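Local atomic coordinates of dihydropyrimidinase (PDB entry 2FTW), a protein that catalyses the reversible, zinc-dependent hydrolytic ring opening of dihydropyrimidines such as 5,6-dihydrouracil and 5,6-dihydrothymine, the second step of reductive pyrimidine degradation. Residues G252-I257 / G308-Y313; E227-A232 / V243-V248. All blocks are in the same frame, centred on the assembly; numbering follows the deposited sequence.

Interaction 1 (G252-I257 / G308-Y313); sequences GAADVI and GVLMDY
The first torsions of Y313 (-82°) and L310 set each CG opposite its own carbonyl carbon, and from there both side chains reach A254 on the adjacent helix. The contact is a helix-helix pair in the outer layer of the (beta/alpha)8 barrel, and it illustrates how a small residue lets two such helices meet through a large one. The axes of the two short segments run nearly parallel, crossing at 19° with a closest approach of 10.3 Å. A254 points toward the other helix, where its CB lies 3.5 Å from Y313 CD2 and 3.6 Å from Y313 CE2, above the CD2-CE2 side of the ring. The backbone of the same alanine passes over that same face, with A254 O 4.1 Å above the ring plane and displaced toward the rim. Y313 is thus fitted closely around A254, and A254, L310 and Y313 are all buried. D255 brings its carboxylate to the hydroxyl end of the ring, the two planes 66° apart, but the oxygens are modelled too close together for a bond to be read there, and the detail remains doubtful. Elsewhere on helix 306-316, D312 makes a salt bridge with K367 and packs on K262 of a second subunit. The remaining apolar touch is a single methyl, L310 CD2, 4.0 Å from A254 CB.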
loop_
_atom_site.group_PDB
_atom_site.type_symbol
_atom_site.label_atom_id
_atom_site.label_comp_id
_atom_site.label_asym_id
_atom_site.label_seq_id
_atom_site.Cartn_x
_atom_site.Cartn_y
_atom_site.Cartn_z
ATOM N N GLY A 252 -11.713 4.384 3.463
ATOM C CA GLY A 252 -11.717 3.355 2.421
ATOM C C GLY A 252 -11.904 3.897 1.016
ATOM O O GLY A 252 -11.190 3.504 0.092
ATOM N N ALA A 253 -12.873 4.801 0.859
ATOM C CA ALA A 253 -13.175 5.399 -0.437
ATOM C C ALA A 253 -12.064 6.353 -0.855
ATOM O O ALA A 253 -11.691 6.410 -2.030
ATOM C CB ALA A 253 -14.528 6.119 -0.392
ATOM N N ALA A 254 -11.514 7.085 0.110
ATOM C CA ALA A 254 -10.359 7.962 -0.157
ATOM C C ALA A 254 -9.130 7.180 -0.632
ATOM O O ALA A 254 -8.439 7.601 -1.587
ATOM C CB ALA A 254 -10.026 8.767 1.050
ATOM N N ASP A 255 -8.878 6.049 0.021
ATOM C CA ASP A 255 -7.795 5.131 -0.352
ATOM C C ASP A 255 -7.954 4.595 -1.759
ATOM O O ASP A 255 -6.973 4.487 -2.488
ATOM C CB ASP A 255 -7.739 3.907 0.584
ATOM C CG ASP A 255 -7.287 4.241 2.019
ATOM O OD1 ASP A 255 -6.744 5.352 2.271
ATOM O OD2 ASP A 255 -7.496 3.360 2.899
ATOM N N VAL A 256 -9.169 4.191 -2.120
ATOM C CA VAL A 256 -9.449 3.731 -3.492
ATOM C C VAL A 256 -9.090 4.793 -4.535
ATOM O O VAL A 256 -8.464 4.490 -5.547
ATOM C CB VAL A 256 -10.934 3.293 -3.667
ATOM C CG1 VAL A 256 -11.332 3.284 -5.115
ATOM C CG2 VAL A 256 -11.167 1.924 -3.046
ATOM N N ILE A 257 -9.513 6.030 -4.290
ATOM C CA ILE A 257 -9.221 7.155 -5.185
ATOM C C ILE A 257 -7.706 7.372 -5.308
ATOM O O ILE A 257 -7.180 7.592 -6.400
ATOM C CB ILE A 257 -9.919 8.464 -4.688
ATOM C CG1 ILE A 257 -11.438 8.332 -4.801
ATOM C CG2 ILE A 257 -9.454 9.686 -5.493
ATOM C CD1 ILE A 257 -12.250 9.520 -4.237
ATOM N N GLY A 308 -9.118 13.469 9.965
ATOM C CA GLY A 308 -7.693 13.749 9.815
ATOM C C GLY A 308 -7.125 13.144 8.540
ATOM O O GLY A 308 -6.327 13.778 7.844
ATOM N N VAL A 309 -7.534 11.920 8.232
ATOM C CA VAL A 309 -7.069 11.216 7.027
ATOM C C VAL A 309 -7.637 11.841 5.760
ATOM O O VAL A 309 -6.938 11.956 4.767
ATOM C CB VAL A 309 -7.429 9.707 7.085
ATOM C CG1 VAL A 309 -7.176 9.003 5.738
ATOM C CG2 VAL A 309 -6.636 9.020 8.180
ATOM N N LEU A 310 -8.905 12.238 5.801
ATOM C CA LEU A 310 -9.510 12.994 4.706
ATOM C C LEU A 310 -8.726 14.297 4.422
ATOM O O LEU A 310 -8.514 14.644 3.251
ATOM C CB LEU A 310 -10.990 13.288 4.989
ATOM C CG LEU A 310 -11.952 12.088 4.936
ATOM C CD1 LEU A 310 -13.372 12.556 5.154
ATOM C CD2 LEU A 310 -11.872 11.296 3.613
ATOM N N MET A 311 -8.291 14.994 5.476
ATOM C CA MET A 311 -7.514 16.233 5.323
ATOM C C MET A 311 -6.104 15.964 4.803
ATOM O O MET A 311 -5.600 16.721 3.974
ATOM C CB MET A 311 -7.458 17.009 6.634
ATOM C CG MET A 311 -6.861 18.404 6.523
ATOM S SD MET A 311 -7.843 19.520 5.504
ATOM C CE MET A 311 -9.078 20.117 6.663
ATOM N N ASP A 312 -5.470 14.895 5.277
ATOM C CA ASP A 312 -4.197 14.426 4.693
ATOM C C ASP A 312 -4.281 14.257 3.175
ATOM O O ASP A 312 -3.439 14.769 2.434
ATOM C CB ASP A 312 -3.776 13.080 5.310
ATOM C CG ASP A 312 -3.322 13.204 6.766
ATOM O OD1 ASP A 312 -3.058 14.334 7.234
ATOM O OD2 ASP A 312 -3.225 12.154 7.439
ATOM N N TYR A 313 -5.305 13.553 2.704
ATOM C CA TYR A 313 -5.481 13.348 1.256
ATOM C C TYR A 313 -5.749 14.647 0.527
ATOM O O TYR A 313 -5.283 14.854 -0.602
ATOM C CB TYR A 313 -6.636 12.403 0.998
ATOM C CG TYR A 313 -6.278 10.946 1.140
ATOM C CD1 TYR A 313 -5.312 10.379 0.324
ATOM C CD2 TYR A 313 -6.920 10.127 2.067
ATOM C CE1 TYR A 313 -4.971 9.017 0.426
ATOM C CE2 TYR A 313 -6.596 8.758 2.171
ATOM C CZ TYR A 313 -5.619 8.224 1.342
ATOM O OH TYR A 313 -5.285 6.895 1.421
#

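Interaction 2 (E227-A232 / V243-V248); sequences EATNRA and VYIVHV
T229 and I245 supply the closer part of this contact, where helix 223-239 lies over strand 243-245. The first torsion of I245, -44°, leaves CG2 opposite the backbone N and CG1 beside it, and both branches reach the threonine. I245 CG1 meets T229 CG2 at 4.1 Å, while I245 CG2 is equally far from T229 OG1, a hydroxyl whose hydrogen bond goes back to E225 O in its own helix. Toward the other end the fit slackens: V243 CG2 comes no nearer than 4.4 Å to A232 O, and no hydrogen bond joins the segments. All four touching residues are nevertheless buried, so the loose end is not a solvent edge. R231 grips E227 side-on, NH2 to OE1 at 2.9 Å and NE to OE2 at 3.0 Å, each oxygen using its syn lone pair and lying near the guanidinium plane. D171 adds a salt bridge at R231 NH1, and R231 packs on N194 of a third subunit. Beyond I245 the chain leads to H247, a ligand of the second zinc together with H191 and the carboxylated K158; a parallel strand backed by a helix and followed by a metal ligand is typical of the amidohydrolase (beta/alpha)8 barrel.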
loop_
_atom_site.group_PDB
_atom_site.type_symbol
_atom_site.label_atom_id
_atom_site.label_comp_id
_atom_site.label_asym_id
_atom_site.label_seq_id
_atom_site.Cartn_x
_atom_site.Cartn_y
_atom_site.Cartn_z
ATOM N N GLU A 227 -16.458 0.248 -2.284
ATOM C CA GLU A 227 -16.699 -0.674 -3.391
ATOM C C GLU A 227 -17.283 0.067 -4.606
ATOM O O GLU A 227 -16.775 -0.069 -5.736
ATOM C CB GLU A 227 -17.622 -1.807 -2.952
ATOM C CG GLU A 227 -17.796 -2.886 -4.004
ATOM C CD GLU A 227 -18.736 -2.466 -5.132
ATOM O OE1 GLU A 227 -19.898 -2.117 -4.829
ATOM O OE2 GLU A 227 -18.313 -2.500 -6.316
ATOM N N ALA A 228 -18.341 0.840 -4.363
ATOM C CA ALA A 228 -19.004 1.612 -5.418
ATOM C C ALA A 228 -18.091 2.692 -6.023
ATOM O O ALA A 228 -18.153 2.991 -7.215
ATOM C CB ALA A 228 -20.292 2.242 -4.867
ATOM N N THR A 229 -17.240 3.273 -5.198
ATOM C CA THR A 229 -16.269 4.246 -5.675
ATOM C C THR A 229 -15.333 3.505 -6.642
ATOM O O THR A 229 -15.090 3.934 -7.752
ATOM C CB THR A 229 -15.490 4.888 -4.495
ATOM O OG1 THR A 229 -16.406 5.597 -3.650
ATOM C CG2 THR A 229 -14.431 5.854 -4.982
ATOM N N ASN A 230 -14.836 2.370 -6.204
ATOM C CA ASN A 230 -13.966 1.553 -7.034
ATOM C C ASN A 230 -14.556 1.213 -8.402
ATOM O O ASN A 230 -13.871 1.302 -9.423
ATOM C CB ASN A 230 -13.587 0.273 -6.276
ATOM C CG ASN A 230 -12.466 -0.485 -6.941
ATOM O OD1 ASN A 230 -11.410 0.084 -7.246
ATOM N ND2 ASN A 230 -12.677 -1.785 -7.163
ATOM N N ARG A 231 -15.824 0.824 -8.418
ATOM C CA ARG A 231 -16.497 0.372 -9.636
ATOM C C ARG A 231 -16.710 1.527 -10.619
ATOM O O ARG A 231 -16.430 1.401 -11.812
ATOM C CB ARG A 231 -17.822 -0.313 -9.256
ATOM C CG ARG A 231 -18.662 -0.823 -10.398
ATOM C CD ARG A 231 -19.544 -2.017 -9.965
ATOM N NE ARG A 231 -20.078 -1.847 -8.609
ATOM C CZ ARG A 231 -21.234 -1.265 -8.294
ATOM N NH1 ARG A 231 -22.045 -0.787 -9.229
ATOM N NH2 ARG A 231 -21.591 -1.160 -7.022
ATOM N N ALA A 232 -17.167 2.659 -10.102
ATOM C CA ALA A 232 -17.366 3.866 -10.900
ATOM C C ALA A 232 -16.083 4.386 -11.567
ATOM O O ALA A 232 -16.117 4.850 -12.695
ATOM C CB ALA A 232 -17.983 4.966 -10.032
ATOM N N VAL A 243 -13.938 11.398 -14.179
ATOM C CA VAL A 243 -14.979 11.120 -13.188
ATOM C C VAL A 243 -14.704 11.873 -11.862
ATOM O O VAL A 243 -13.557 12.122 -11.513
ATOM C CB VAL A 243 -15.132 9.576 -12.954
ATOM C CG1 VAL A 243 -13.904 8.993 -12.287
ATOM C CG2 VAL A 243 -16.375 9.254 -12.147
ATOM N N TYR A 244 -15.764 12.200 -11.123
ATOM C CA TYR A 244 -15.680 13.074 -9.920
ATOM C C TYR A 244 -16.522 12.458 -8.817
ATOM O O TYR A 244 -17.732 12.318 -8.965
ATOM C CB TYR A 244 -16.177 14.475 -10.294
ATOM C CG TYR A 244 -16.192 15.582 -9.221
ATOM C CD1 TYR A 244 -17.188 15.620 -8.245
ATOM C CD2 TYR A 244 -15.254 16.615 -9.226
ATOM C CE1 TYR A 244 -17.234 16.639 -7.271
ATOM C CE2 TYR A 244 -15.303 17.674 -8.260
ATOM C CZ TYR A 244 -16.301 17.666 -7.281
ATOM O OH TYR A 244 -16.398 18.678 -6.310
ATOM N N ILE A 245 -15.875 12.049 -7.731
ATOM C CA ILE A 245 -16.560 11.395 -6.629
ATOM C C ILE A 245 -17.035 12.434 -5.589
ATOM O O ILE A 245 -16.238 13.027 -4.893
ATOM C CB ILE A 245 -15.665 10.350 -5.927
ATOM C CG1 ILE A 245 -14.907 9.474 -6.952
ATOM C CG2 ILE A 245 -16.506 9.505 -5.013
ATOM C CD1 ILE A 245 -15.802 8.638 -7.862
ATOM N N VAL A 246 -18.344 12.618 -5.503
ATOM C CA VAL A 246 -18.948 13.610 -4.610
ATOM C C VAL A 246 -19.031 13.052 -3.194
ATOM O O VAL A 246 -19.077 11.828 -3.004
ATOM C CB VAL A 246 -20.376 14.042 -5.084
ATOM C CG1 VAL A 246 -20.387 14.422 -6.559
ATOM C CG2 VAL A 246 -21.401 12.960 -4.812
ATOM N N HIS A 247 -19.108 13.956 -2.216
ATOM C CA HIS A 247 -19.075 13.605 -0.788
ATOM C C HIS A 247 -18.344 12.294 -0.441
ATOM O O HIS A 247 -18.947 11.318 0.012
ATOM C CB HIS A 247 -20.473 13.639 -0.154
ATOM C CG HIS A 247 -21.535 12.940 -0.944
ATOM N ND1 HIS A 247 -21.444 11.615 -1.311
ATOM C CD2 HIS A 247 -22.730 13.379 -1.402
ATOM C CE1 HIS A 247 -22.527 11.276 -1.990
ATOM N NE2 HIS A 247 -23.326 12.326 -2.053
ATOM N N VAL A 248 -17.030 12.309 -0.639
ATOM C CA VAL A 248 -16.169 11.221 -0.185
ATOM C C VAL A 248 -16.091 11.324 1.339
ATOM O O VAL A 248 -15.462 12.235 1.869
ATOM C CB VAL A 248 -14.776 11.321 -0.831
ATOM C CG1 VAL A 248 -13.837 10.243 -0.305
ATOM C CG2 VAL A 248 -14.897 11.218 -2.345
#

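Overall arrangement
Both contacts are buried and belong to the same sector of the barrel, but at different depths: interaction 2 joins a helix to the inner strand, whereas interaction 1 joins two helices of the outer layer. Their centres are 12 Å apart, and helix 251-262, which follows strand 243-245 in the chain, connects them. I257 on that helix packs its CD1 3.7 Å from V248 CG2, and A253 CB lies 3.8 Å from T229 OG1. The chemistry differs accordingly: in interaction 2 the branches of a threonine meet those of I245, two residues before the zinc ligand H247, and in interaction 1 an aromatic ring is fitted against an alanine, with the partly exposed D255 at its margin.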